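Local coordinates for octenoyl-coa reductase/carboxylase (Streptomyces sp., PDB 4A0S), which probably reduces and carboxylates 2-octenoyl-CoA with NADPH, supplying an unusual extender unit for polyketide biosynthesis of the cinnabaramide type, at residues A[203-214]-A[360-371]; A[401-409]-A[437-445]. All coordinates share one frame; numbering follows the deposited sequence.

Contact 1. Residues A[203-214]-A[360-371]; sequences AGTAYRMLVSDR and SHGANHEEQQAT. With NAP (NADP nicotinamide-adenine-dinucleotide phosphate), chain F.
Glu367, in the first turn of helix 365-376, holds Arg208 of helix 200-210 with OE1 and Ser212 of the following loop with OE2. Glu367 OE1 takes a salt-bridging hydrogen bond from Arg208 NH1 at 2.7 Å, on the syn side but tilted out of the carboxylate plane, while its anti lone pair accepts Asn364 N in a capping box completed by Glu367 N and Asn364 OD1. Glu367 OE2 accepts from Ser212 OG at a very short 2.5 Å. Arg208 reaches the site because CG stands anti to its backbone N (chi1 -179°) and the chain stays extended to NE; its guanidinium lies 87° from the carboxylate plane, with Arg214 CB over one face. The helix axes approach to 8.8 Å, and packing is tight around Gly204 and Tyr207: Gly204 O lies 3.3 Å from Ala363 CB, and Thr371 OG1 sits 3.0 Å from Tyr207 CG while donating to Glu367 O. Toward the subunit boundary the fit is looser. Arg214 NH2 stays 4.3 Å from Glu366 OE1, both residues being partly exposed, and this guanidinium is held by Asp213, by Asp154 and by Gly153 of the second subunit. At the cofactor end, His361 ND1 donates to the nicotinamide oxygen O7N at 2.9 Å; Thr205 OG1, hydrogen-bonded to Leu201 O, accepts weakly from N7N. The paired carboxylate bonds would be expected to stabilise an ionised Glu367 and fix the first turn of helix 365-376 against Arg208.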
loop_
_atom_site.group_PDB
_atom_site.type_symbol
_atom_site.label_atom_id
_atom_site.label_comp_id
_atom_site.label_asym_id
_atom_site.label_seq_id
_atom_site.Cartn_x
_atom_site.Cartn_y
_atom_site.Cartn_z
ATOM N N ALA A 203 -19.139 -0.944 -14.164
ATOM C CA ALA A 203 -18.294 -2.040 -13.777
ATOM C C ALA A 203 -16.897 -1.521 -13.458
ATOM O O ALA A 203 -16.315 -1.926 -12.460
ATOM C CB ALA A 203 -18.232 -3.095 -14.849
ATOM N N GLY A 204 -16.371 -0.641 -14.306
ATOM C CA GLY A 204 -15.031 -0.091 -14.075
ATOM C C GLY A 204 -15.023 0.644 -12.745
ATOM O O GLY A 204 -14.097 0.503 -11.939
ATOM N N THR A 205 -16.086 1.402 -12.506
ATOM C CA THR A 205 -16.190 2.198 -11.296
ATOM C C THR A 205 -16.273 1.318 -10.051
ATOM O O THR A 205 -15.611 1.591 -9.054
ATOM C CB THR A 205 -17.408 3.131 -11.350
ATOM O OG1 THR A 205 -17.183 4.111 -12.364
ATOM C CG2 THR A 205 -17.598 3.843 -10.030
ATOM N N ALA A 206 -17.080 0.266 -10.131
ATOM C CA ALA A 206 -17.209 -0.659 -9.029
ATOM C C ALA A 206 -15.860 -1.380 -8.826
ATOM O O ALA A 206 -15.460 -1.694 -7.702
ATOM C CB ALA A 206 -18.329 -1.660 -9.316
ATOM N N TYR A 207 -15.178 -1.617 -9.936
ATOM C CA TYR A 207 -13.931 -2.343 -9.945
ATOM C C TYR A 207 -12.882 -1.514 -9.214
ATOM O O TYR A 207 -12.154 -2.019 -8.347
ATOM C CB TYR A 207 -13.466 -2.623 -11.377
ATOM C CG TYR A 207 -12.138 -3.331 -11.372
ATOM C CD1 TYR A 207 -10.948 -2.617 -11.175
ATOM C CD2 TYR A 207 -12.071 -4.723 -11.501
ATOM C CE1 TYR A 207 -9.727 -3.272 -11.114
ATOM C CE2 TYR A 207 -10.847 -5.379 -11.462
ATOM C CZ TYR A 207 -9.685 -4.639 -11.254
ATOM O OH TYR A 207 -8.479 -5.271 -11.202
ATOM N N ARG A 208 -12.806 -0.237 -9.567
ATOM C CA ARG A 208 -11.868 0.662 -8.897
ATOM C C ARG A 208 -12.154 0.693 -7.393
ATOM O O ARG A 208 -11.257 0.565 -6.580
ATOM C CB ARG A 208 -11.957 2.080 -9.459
ATOM C CG ARG A 208 -10.965 3.002 -8.770
ATOM C CD ARG A 208 -10.920 4.395 -9.359
ATOM N NE ARG A 208 -9.970 5.209 -8.617
ATOM C CZ ARG A 208 -8.715 5.446 -9.005
ATOM N NH1 ARG A 208 -8.232 4.917 -10.127
ATOM N NH2 ARG A 208 -7.926 6.205 -8.259
ATOM N N MET A 209 -13.428 0.862 -7.055
ATOM C CA MET A 209 -13.870 0.950 -5.674
ATOM C C MET A 209 -13.545 -0.280 -4.852
ATOM O O MET A 209 -13.286 -0.160 -3.677
ATOM C CB MET A 209 -15.382 1.169 -5.659
ATOM C CG MET A 209 -15.752 2.540 -6.207
ATOM S SD MET A 209 -17.518 2.745 -6.327
ATOM C CE MET A 209 -17.953 2.880 -4.587
ATOM N N LEU A 210 -13.575 -1.456 -5.468
ATOM C CA LEU A 210 -13.556 -2.689 -4.686
ATOM C C LEU A 210 -12.393 -3.586 -4.990
ATOM O O LEU A 210 -11.891 -4.239 -4.098
ATOM C CB LEU A 210 -14.837 -3.495 -4.902
ATOM C CG LEU A 210 -16.121 -2.830 -4.429
ATOM C CD1 LEU A 210 -17.299 -3.662 -4.923
ATOM C CD2 LEU A 210 -16.124 -2.722 -2.895
ATOM N N VAL A 211 -12.006 -3.660 -6.259
ATOM C CA VAL A 211 -11.009 -4.645 -6.626
ATOM C C VAL A 211 -9.638 -4.013 -6.653
ATOM O O VAL A 211 -8.668 -4.587 -6.158
ATOM C CB VAL A 211 -11.324 -5.319 -7.979
ATOM C CG1 VAL A 211 -10.211 -6.334 -8.354
ATOM C CG2 VAL A 211 -12.705 -5.995 -7.935
ATOM N N SER A 212 -9.580 -2.832 -7.260
ATOM C CA SER A 212 -8.331 -2.154 -7.542
ATOM C C SER A 212 -7.583 -1.781 -6.283
ATOM O O SER A 212 -8.192 -1.489 -5.250
ATOM C CB SER A 212 -8.603 -0.871 -8.318
ATOM O OG SER A 212 -7.373 -0.249 -8.626
ATOM N N ASP A 213 -6.254 -1.736 -6.385
ATOM C CA ASP A 213 -5.475 -1.190 -5.284
ATOM C C ASP A 213 -5.687 0.318 -5.153
ATOM O O ASP A 213 -5.188 0.930 -4.237
ATOM C CB ASP A 213 -3.991 -1.558 -5.368
ATOM C CG ASP A 213 -3.260 -0.889 -6.522
ATOM O OD1 ASP A 213 -3.867 -0.116 -7.298
ATOM O OD2 ASP A 213 -2.034 -1.162 -6.641
ATOM N N ARG A 214 -6.475 0.898 -6.052
ATOM C CA ARG A 214 -6.812 2.324 -5.955
ATOM C C ARG A 214 -8.101 2.609 -5.174
ATOM O O ARG A 214 -8.429 3.757 -4.904
ATOM C CB ARG A 214 -6.892 2.965 -7.349
ATOM C CG ARG A 214 -5.708 2.651 -8.238
ATOM C CD ARG A 214 -4.400 3.074 -7.592
ATOM N NE ARG A 214 -3.284 2.470 -8.305
ATOM C CZ ARG A 214 -2.576 3.075 -9.251
ATOM N NH1 ARG A 214 -2.850 4.325 -9.581
ATOM N NH2 ARG A 214 -1.570 2.438 -9.846
ATOM N N SER A 360 -13.941 7.627 -4.611
ATOM C CA SER A 360 -13.527 6.988 -5.833
ATOM C C SER A 360 -14.342 7.492 -7.011
ATOM O O SER A 360 -15.487 7.874 -6.856
ATOM C CB SER A 360 -13.661 5.482 -5.716
ATOM O OG SER A 360 -12.997 4.866 -6.798
ATOM N N HIS A 361 -13.744 7.474 -8.197
ATOM C CA HIS A 361 -14.373 8.069 -9.342
ATOM C C HIS A 361 -13.904 7.301 -10.544
ATOM O O HIS A 361 -12.717 7.056 -10.679
ATOM C CB HIS A 361 -13.953 9.534 -9.469
ATOM C CG HIS A 361 -14.714 10.293 -10.508
ATOM N ND1 HIS A 361 -16.089 10.272 -10.584
ATOM C CD2 HIS A 361 -14.293 11.136 -11.481
ATOM C CE1 HIS A 361 -16.483 11.064 -11.567
ATOM N NE2 HIS A 361 -15.413 11.603 -12.122
ATOM N N GLY A 362 -14.854 6.891 -11.378
ATOM C CA GLY A 362 -14.573 6.130 -12.578
ATOM C C GLY A 362 -13.564 5.029 -12.352
ATOM O O GLY A 362 -13.574 4.334 -11.324
ATOM N N ALA A 363 -12.670 4.907 -13.316
ATOM C CA ALA A 363 -11.604 3.924 -13.283
ATOM C C ALA A 363 -10.636 4.363 -14.337
ATOM O O ALA A 363 -11.039 4.896 -15.369
ATOM C CB ALA A 363 -12.127 2.558 -13.599
ATOM N N ASN A 364 -9.354 4.149 -14.079
ATOM C CA ASN A 364 -8.371 4.508 -15.058
ATOM C C ASN A 364 -8.322 3.393 -16.070
ATOM O O ASN A 364 -8.926 2.338 -15.890
ATOM C CB ASN A 364 -6.980 4.734 -14.424
ATOM C CG ASN A 364 -6.440 3.488 -13.759
ATOM O OD1 ASN A 364 -6.497 2.384 -14.324
ATOM N ND2 ASN A 364 -5.933 3.650 -12.534
ATOM N N HIS A 365 -7.579 3.640 -17.132
ATOM C CA HIS A 365 -7.502 2.721 -18.240
ATOM C C HIS A 365 -7.005 1.341 -17.803
ATOM O O HIS A 365 -7.436 0.328 -18.333
ATOM C CB HIS A 365 -6.556 3.332 -19.262
ATOM C CG HIS A 365 -6.686 2.787 -20.633
ATOM N ND1 HIS A 365 -7.865 2.293 -21.142
ATOM C CD2 HIS A 365 -5.778 2.708 -21.630
ATOM C CE1 HIS A 365 -7.671 1.920 -22.395
ATOM N NE2 HIS A 365 -6.411 2.157 -22.710
ATOM N N GLU A 366 -6.088 1.309 -16.845
ATOM C CA GLU A 366 -5.596 0.031 -16.337
ATOM C C GLU A 366 -6.714 -0.736 -15.640
ATOM O O GLU A 366 -6.922 -1.919 -15.884
ATOM C CB GLU A 366 -4.394 0.203 -15.401
ATOM C CG GLU A 366 -3.927 -1.135 -14.851
ATOM C CD GLU A 366 -2.730 -1.045 -13.969
ATOM O OE1 GLU A 366 -2.790 -0.333 -12.938
ATOM O OE2 GLU A 366 -1.729 -1.719 -14.290
ATOM N N GLU A 367 -7.445 -0.045 -14.789
ATOM C CA GLU A 367 -8.541 -0.666 -14.056
ATOM C C GLU A 367 -9.628 -1.143 -14.986
ATOM O O GLU A 367 -10.280 -2.146 -14.738
ATOM C CB GLU A 367 -9.121 0.315 -13.047
ATOM C CG GLU A 367 -8.159 0.562 -11.955
ATOM C CD GLU A 367 -8.507 1.760 -11.134
ATOM O OE1 GLU A 367 -8.956 2.785 -11.688
ATOM O OE2 GLU A 367 -8.329 1.648 -9.917
ATOM N N GLN A 368 -9.815 -0.391 -16.058
ATOM C CA GLN A 368 -10.830 -0.699 -17.017
ATOM C C GLN A 368 -10.450 -1.923 -17.803
ATOM O O GLN A 368 -11.292 -2.748 -18.073
ATOM C CB GLN A 368 -11.069 0.496 -17.915
ATOM C CG GLN A 368 -11.904 1.553 -17.201
ATOM C CD GLN A 368 -13.361 1.131 -17.083
ATOM O OE1 GLN A 368 -13.708 -0.032 -17.335
ATOM N NE2 GLN A 368 -14.215 2.060 -16.671
ATOM N N GLN A 369 -9.170 -2.031 -18.156
ATOM C CA GLN A 369 -8.669 -3.248 -18.776
ATOM C C GLN A 369 -8.829 -4.445 -17.858
ATOM O O GLN A 369 -9.221 -5.517 -18.312
ATOM C CB GLN A 369 -7.199 -3.134 -19.130
ATOM C CG GLN A 369 -6.642 -4.475 -19.564
ATOM C CD GLN A 369 -5.219 -4.367 -19.998
ATOM O OE1 GLN A 369 -4.934 -4.290 -21.193
ATOM N NE2 GLN A 369 -4.312 -4.321 -19.034
ATOM N N ALA A 370 -8.498 -4.263 -16.580
ATOM C CA ALA A 370 -8.658 -5.332 -15.600
ATOM C C ALA A 370 -10.120 -5.745 -15.550
ATOM O O ALA A 370 -10.447 -6.936 -15.518
ATOM C CB ALA A 370 -8.212 -4.860 -14.245
ATOM N N THR A 371 -10.999 -4.747 -15.531
ATOM C CA THR A 371 -12.430 -5.008 -15.548
ATOM C C THR A 371 -12.791 -5.825 -16.784
ATOM O O THR A 371 -13.461 -6.857 -16.707
ATOM C CB THR A 371 -13.213 -3.693 -15.495
ATOM O OG1 THR A 371 -12.879 -3.019 -14.273
ATOM C CG2 THR A 371 -14.723 -3.957 -15.542
HETATM P PA NAP F . -28.630 3.183 -10.628
HETATM O O1A NAP F . -28.426 2.045 -11.696
HETATM O O2A NAP F . -29.894 3.983 -10.731
HETATM O O5B NAP F . -28.598 2.483 -9.258
HETATM C C5B NAP F . -28.621 3.313 -8.115
HETATM C C4B NAP F . -29.207 2.481 -6.986
HETATM O O4B NAP F . -29.174 3.327 -5.828
HETATM C C3B NAP F . -30.680 2.085 -7.224
HETATM O O3B NAP F . -30.681 0.680 -7.374
HETATM C C2B NAP F . -31.369 2.375 -5.899
HETATM O O2B NAP F . -31.291 1.270 -5.000
HETATM C C1B NAP F . -30.572 3.484 -5.313
HETATM N N9A NAP F . -31.101 4.764 -5.848
HETATM C C8A NAP F . -31.647 5.025 -7.047
HETATM N N7A NAP F . -31.959 6.324 -7.143
HETATM C C5A NAP F . -31.600 6.870 -5.990
HETATM C C6A NAP F . -31.699 8.150 -5.503
HETATM N N6A NAP F . -32.206 9.113 -6.272
HETATM N N1A NAP F . -31.246 8.392 -4.283
HETATM C C2A NAP F . -30.705 7.433 -3.537
HETATM N N3A NAP F . -30.614 6.189 -3.952
HETATM C C4A NAP F . -31.055 5.896 -5.179
HETATM O O3 NAP F . -27.390 4.196 -10.644
HETATM P PN NAP F . -25.856 3.719 -10.603
HETATM O O1N NAP F . -25.488 3.660 -12.127
HETATM O O2N NAP F . -25.609 2.497 -9.756
HETATM O O5D NAP F . -25.241 5.055 -9.982
HETATM C C5D NAP F . -25.531 5.270 -8.604
HETATM C C4D NAP F . -24.825 6.548 -8.248
HETATM O O4D NAP F . -23.402 6.327 -8.543
HETATM C C3D NAP F . -25.242 7.733 -9.120
HETATM O O3D NAP F . -25.265 8.834 -8.188
HETATM C C2D NAP F . -24.115 7.877 -10.120
HETATM O O2D NAP F . -23.974 9.243 -10.574
HETATM C C1D NAP F . -22.958 7.549 -9.197
HETATM N N1N NAP F . -21.924 6.976 -10.027
HETATM C C2N NAP F . -20.653 7.485 -9.878
HETATM C C3N NAP F . -19.688 6.922 -10.664
HETATM C C7N NAP F . -18.327 7.481 -10.513
HETATM O O7N NAP F . -18.057 8.322 -9.649
HETATM N N7N NAP F . -17.496 7.022 -11.409
HETATM C C4N NAP F . -19.958 5.890 -11.568
HETATM C C5N NAP F . -21.227 5.360 -11.717
HETATM C C6N NAP F . -22.223 5.910 -10.927
HETATM P P2B NAP F . -32.323 1.319 -3.767
HETATM O O1X NAP F . -32.193 -0.256 -3.369
HETATM O O2X NAP F . -31.755 2.248 -2.579
HETATM O O3X NAP F . -33.599 1.753 -4.446
HETATM O O HOH W 1 -14.485 4.214 -8.873
HETATM O O HOH W 2 -10.276 5.715 -5.725
#

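Contact 2. Residues A[401-409]-A[437-445]. With NAP (NADP nicotinamide-adenine-dinucleotide phosphate), chain F.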
loop_
_atom_site.group_PDB
_atom_site.type_symbol
_atom_site.label_atom_id
_atom_site.label_comp_id
_atom_site.label_asym_id
_atom_site.label_seq_id
_atom_site.Cartn_x
_atom_site.Cartn_y
_atom_site.Cartn_z
ATOM N N GLN A 401 -33.870 7.342 -14.169
ATOM C CA GLN A 401 -34.251 8.453 -13.302
ATOM C C GLN A 401 -35.293 8.055 -12.261
ATOM O O GLN A 401 -35.189 8.433 -11.100
ATOM C CB GLN A 401 -34.762 9.637 -14.107
ATOM C CG GLN A 401 -35.050 10.837 -13.212
ATOM C CD GLN A 401 -35.508 12.027 -13.989
ATOM O OE1 GLN A 401 -36.152 11.891 -15.009
ATOM N NE2 GLN A 401 -35.185 13.211 -13.500
ATOM N N THR A 402 -36.293 7.292 -12.686
ATOM C CA THR A 402 -37.403 6.947 -11.810
ATOM C C THR A 402 -37.138 5.628 -11.076
ATOM O O THR A 402 -38.027 5.073 -10.449
ATOM C CB THR A 402 -38.719 6.891 -12.591
ATOM O OG1 THR A 402 -38.558 5.990 -13.683
ATOM C CG2 THR A 402 -39.070 8.269 -13.143
ATOM N N SER A 403 -35.897 5.149 -11.165
ATOM C CA SER A 403 -35.438 3.968 -10.449
ATOM C C SER A 403 -36.322 2.753 -10.735
ATOM O O SER A 403 -36.583 1.936 -9.851
ATOM C CB SER A 403 -35.300 4.269 -8.947
ATOM O OG SER A 403 -34.813 3.147 -8.213
ATOM N N ARG A 404 -36.741 2.620 -11.991
ATOM C CA ARG A 404 -37.614 1.532 -12.393
ATOM C C ARG A 404 -36.832 0.354 -12.938
ATOM O O ARG A 404 -37.410 -0.680 -13.275
ATOM C CB ARG A 404 -38.619 2.014 -13.436
ATOM C CG ARG A 404 -39.728 2.906 -12.864
ATOM C CD ARG A 404 -40.646 3.401 -13.973
ATOM N NE ARG A 404 -41.368 2.315 -14.627
ATOM C CZ ARG A 404 -42.420 1.691 -14.107
ATOM N NH1 ARG A 404 -42.869 2.032 -12.910
ATOM N NH2 ARG A 404 -43.016 0.708 -14.776
ATOM N N GLN A 405 -35.514 0.524 -13.037
ATOM C CA GLN A 405 -34.643 -0.518 -13.535
ATOM C C GLN A 405 -33.862 -1.213 -12.420
ATOM O O GLN A 405 -33.716 -0.695 -11.329
ATOM C CB GLN A 405 -33.652 0.092 -14.520
ATOM C CG GLN A 405 -32.327 0.536 -13.922
ATOM C CD GLN A 405 -32.420 1.746 -12.997
ATOM O OE1 GLN A 405 -33.495 2.287 -12.738
ATOM N NE2 GLN A 405 -31.272 2.178 -12.504
ATOM N N VAL A 406 -33.382 -2.404 -12.718
ATOM C CA VAL A 406 -32.303 -2.976 -11.957
ATOM C C VAL A 406 -31.180 -3.152 -12.962
ATOM O O VAL A 406 -31.431 -3.188 -14.181
ATOM C CB VAL A 406 -32.707 -4.304 -11.285
ATOM C CG1 VAL A 406 -33.857 -4.050 -10.337
ATOM C CG2 VAL A 406 -33.077 -5.373 -12.339
ATOM N N GLY A 407 -29.950 -3.226 -12.464
ATOM C CA GLY A 407 -28.819 -3.387 -13.332
ATOM C C GLY A 407 -28.716 -2.231 -14.292
ATOM O O GLY A 407 -28.828 -1.069 -13.903
ATOM N N LYS A 408 -28.522 -2.568 -15.559
ATOM C CA LYS A 408 -28.178 -1.598 -16.560
ATOM C C LYS A 408 -29.180 -1.616 -17.686
ATOM O O LYS A 408 -29.574 -2.672 -18.181
ATOM C CB LYS A 408 -26.799 -1.902 -17.143
ATOM C CG LYS A 408 -25.608 -1.603 -16.237
ATOM C CD LYS A 408 -25.397 -0.122 -15.962
ATOM C CE LYS A 408 -25.301 0.677 -17.245
ATOM N NZ LYS A 408 -24.935 2.085 -16.989
ATOM N N VAL A 409 -29.559 -0.424 -18.094
ATOM C CA VAL A 409 -30.404 -0.255 -19.249
ATOM C C VAL A 409 -29.519 0.077 -20.424
ATOM O O VAL A 409 -28.869 1.110 -20.447
ATOM C CB VAL A 409 -31.428 0.859 -19.059
ATOM C CG1 VAL A 409 -32.308 0.945 -20.317
ATOM C CG2 VAL A 409 -32.292 0.560 -17.863
ATOM N N ASN A 437 -26.802 -12.992 -18.822
ATOM C CA ASN A 437 -27.878 -12.028 -18.616
ATOM C C ASN A 437 -28.705 -12.376 -17.413
ATOM O O ASN A 437 -29.896 -12.644 -17.563
ATOM C CB ASN A 437 -28.785 -11.964 -19.842
ATOM C CG ASN A 437 -28.098 -11.354 -21.030
ATOM O OD1 ASN A 437 -28.102 -10.138 -21.198
ATOM N ND2 ASN A 437 -27.512 -12.193 -21.867
ATOM N N PRO A 438 -28.087 -12.357 -16.209
ATOM C CA PRO A 438 -28.795 -12.695 -14.985
ATOM C C PRO A 438 -30.000 -11.795 -14.765
ATOM O O PRO A 438 -31.004 -12.222 -14.192
ATOM C CB PRO A 438 -27.750 -12.445 -13.896
ATOM C CG PRO A 438 -26.741 -11.541 -14.522
ATOM C CD PRO A 438 -26.688 -11.981 -15.938
ATOM N N LEU A 439 -29.903 -10.559 -15.243
ATOM C CA LEU A 439 -30.955 -9.578 -15.014
ATOM C C LEU A 439 -31.962 -9.451 -16.146
ATOM O O LEU A 439 -32.805 -8.556 -16.112
ATOM C CB LEU A 439 -30.343 -8.214 -14.695
ATOM C CG LEU A 439 -29.457 -8.166 -13.445
ATOM C CD1 LEU A 439 -28.975 -6.754 -13.231
ATOM C CD2 LEU A 439 -30.179 -8.699 -12.183
ATOM N N ARG A 440 -31.914 -10.355 -17.119
ATOM C CA ARG A 440 -32.795 -10.243 -18.273
ATOM C C ARG A 440 -34.246 -10.137 -17.804
ATOM O O ARG A 440 -34.698 -10.933 -16.975
ATOM C CB ARG A 440 -32.653 -11.451 -19.195
ATOM C CG ARG A 440 -33.412 -11.289 -20.491
ATOM C CD ARG A 440 -33.818 -12.630 -21.102
ATOM N NE ARG A 440 -32.723 -13.606 -21.146
ATOM C CZ ARG A 440 -31.583 -13.464 -21.825
ATOM N NH1 ARG A 440 -31.335 -12.360 -22.521
ATOM N NH2 ARG A 440 -30.676 -14.433 -21.794
ATOM N N GLY A 441 -34.949 -9.128 -18.307
ATOM C CA GLY A 441 -36.392 -9.009 -18.057
ATOM C C GLY A 441 -36.798 -8.510 -16.676
ATOM O O GLY A 441 -37.982 -8.272 -16.432
ATOM N N LEU A 442 -35.832 -8.342 -15.775
ATOM C CA LEU A 442 -36.128 -7.883 -14.412
ATOM C C LEU A 442 -36.269 -6.387 -14.364
ATOM O O LEU A 442 -35.605 -5.681 -15.103
ATOM C CB LEU A 442 -35.039 -8.308 -13.433
ATOM C CG LEU A 442 -34.835 -9.815 -13.249
ATOM C CD1 LEU A 442 -33.992 -10.050 -12.013
ATOM C CD2 LEU A 442 -36.162 -10.558 -13.164
ATOM N N THR A 443 -37.161 -5.915 -13.497
ATOM C CA THR A 443 -37.382 -4.496 -13.304
ATOM C C THR A 443 -37.487 -4.220 -11.815
ATOM O O THR A 443 -37.502 -5.150 -11.008
ATOM C CB THR A 443 -38.679 -4.007 -14.019
ATOM O OG1 THR A 443 -39.813 -4.608 -13.392
ATOM C CG2 THR A 443 -38.671 -4.359 -15.507
ATOM N N ALA A 444 -37.569 -2.944 -11.451
ATOM C CA ALA A 444 -37.662 -2.567 -10.053
ATOM C C ALA A 444 -39.109 -2.454 -9.580
ATOM O O ALA A 444 -39.350 -2.259 -8.375
ATOM C CB ALA A 444 -36.912 -1.257 -9.782
ATOM N N THR A 445 -40.067 -2.584 -10.504
ATOM C CA THR A 445 -41.488 -2.535 -10.136
ATOM C C THR A 445 -42.170 -3.883 -10.297
ATOM O O THR A 445 -41.970 -4.567 -11.305
ATOM C CB THR A 445 -42.239 -1.523 -10.986
ATOM O OG1 THR A 445 -42.169 -1.939 -12.360
ATOM C CG2 THR A 445 -41.604 -0.132 -10.825
HETATM P PA NAP F . -28.630 3.183 -10.628
HETATM O O1A NAP F . -28.426 2.045 -11.696
HETATM O O2A NAP F . -29.894 3.983 -10.731
HETATM O O5B NAP F . -28.598 2.483 -9.258
HETATM C C5B NAP F . -28.621 3.313 -8.115
HETATM C C4B NAP F . -29.207 2.481 -6.986
HETATM O O4B NAP F . -29.174 3.327 -5.828
HETATM C C3B NAP F . -30.680 2.085 -7.224
HETATM O O3B NAP F . -30.681 0.680 -7.374
HETATM C C2B NAP F . -31.369 2.375 -5.899
HETATM O O2B NAP F . -31.291 1.270 -5.000
HETATM C C1B NAP F . -30.572 3.484 -5.313
HETATM N N9A NAP F . -31.101 4.764 -5.848
HETATM C C8A NAP F . -31.647 5.025 -7.047
HETATM N N7A NAP F . -31.959 6.324 -7.143
HETATM C C5A NAP F . -31.600 6.870 -5.990
HETATM C C6A NAP F . -31.699 8.150 -5.503
HETATM N N6A NAP F . -32.206 9.113 -6.272
HETATM N N1A NAP F . -31.246 8.392 -4.283
HETATM C C2A NAP F . -30.705 7.433 -3.537
HETATM N N3A NAP F . -30.614 6.189 -3.952
HETATM C C4A NAP F . -31.055 5.896 -5.179
HETATM O O3 NAP F . -27.390 4.196 -10.644
HETATM P PN NAP F . -25.856 3.719 -10.603
HETATM O O1N NAP F . -25.488 3.660 -12.127
HETATM O O2N NAP F . -25.609 2.497 -9.756
HETATM O O5D NAP F . -25.241 5.055 -9.982
HETATM C C5D NAP F . -25.531 5.270 -8.604
HETATM C C4D NAP F . -24.825 6.548 -8.248
HETATM O O4D NAP F . -23.402 6.327 -8.543
HETATM C C3D NAP F . -25.242 7.733 -9.120
HETATM O O3D NAP F . -25.265 8.834 -8.188
HETATM C C2D NAP F . -24.115 7.877 -10.120
HETATM O O2D NAP F . -23.974 9.243 -10.574
HETATM C C1D NAP F . -22.958 7.549 -9.197
HETATM N N1N NAP F . -21.924 6.976 -10.027
HETATM C C2N NAP F . -20.653 7.485 -9.878
HETATM C C3N NAP F . -19.688 6.922 -10.664
HETATM C C7N NAP F . -18.327 7.481 -10.513
HETATM O O7N NAP F . -18.057 8.322 -9.649
HETATM N N7N NAP F . -17.496 7.022 -11.409
HETATM C C4N NAP F . -19.958 5.890 -11.568
HETATM C C5N NAP F . -21.227 5.360 -11.717
HETATM C C6N NAP F . -22.223 5.910 -10.927
HETATM P P2B NAP F . -32.323 1.319 -3.767
HETATM O O1X NAP F . -32.193 -0.256 -3.369
HETATM O O2X NAP F . -31.755 2.248 -2.579
HETATM O O3X NAP F . -33.599 1.753 -4.446
HETATM O O HOH W 3 -34.577 -3.125 -15.544
#
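Val406 turns CG1 anti to its carbonyl carbon (chi1 -61°) and places CG2 between backbone N and carbonyl carbon, presenting both methyls to the C-terminal segment 437-445. Val406 CG2 packs 3.7 Å from Leu442 CB, and Val406 CG1 lies 4.2 Å from Ala444 CB. A bend at chi3 (64°) brings the Arg404 guanidinium against Thr445, whose CG2 lies over one face, 3.3 Å from Arg404 NH1. Between these side chains the backbones are fastened by Ala444 N donating to Arg404 O at 2.9 Å; the N-H is nearly straight on the oxygen (170°), although the donor stands above the carbonyl plane. A water bridges Val406 N and Leu442 O. Further along, Leu439 CD1 presses against Gly407 CA at 3.4 Å, tighter than usual for two carbons. Helix 255-263 also touches Val406, Leu439 and Ala444. The other side of segment 401-409 serves the cofactor: Gln405 NE2 donates to the phosphate oxygen O2A at 2.9 Å and weakly to O1A, and Ser403 OG bonds to Lys257, which also hydrogen-bonds NADP. Ser403, with positive phi, is the C-prime residue of a Schellman motif ending helix 393-401, and the loop that follows forms part of the NADP pocket of this medium-chain dehydrogenase/reductase family member.

Contact 1 closes before contact 2 opens along the chain. Their centres are 23 Å apart on opposite sides of the chain's centre, with nearest atoms about 7 Å apart and no direct touch. NADP spans the gap: 203-214/360-371 meets its nicotinamide carboxamide, while 401-409 of contact 2 meets the pyrophosphate and lies near the adenine end. Residues 360-371 follow strand 356-359, an outermost strand of the six-stranded parallel sheet within this chain, whereas 401-409 leads into strand 408-412 of the mixed sheet. The two contacts therefore meet one cofactor at its nicotinamide end and around its pyrophosphate, from segments bordering different sheets. Contact 1 also adjoins other subunits of the tetramer; contact 2 is touched by none.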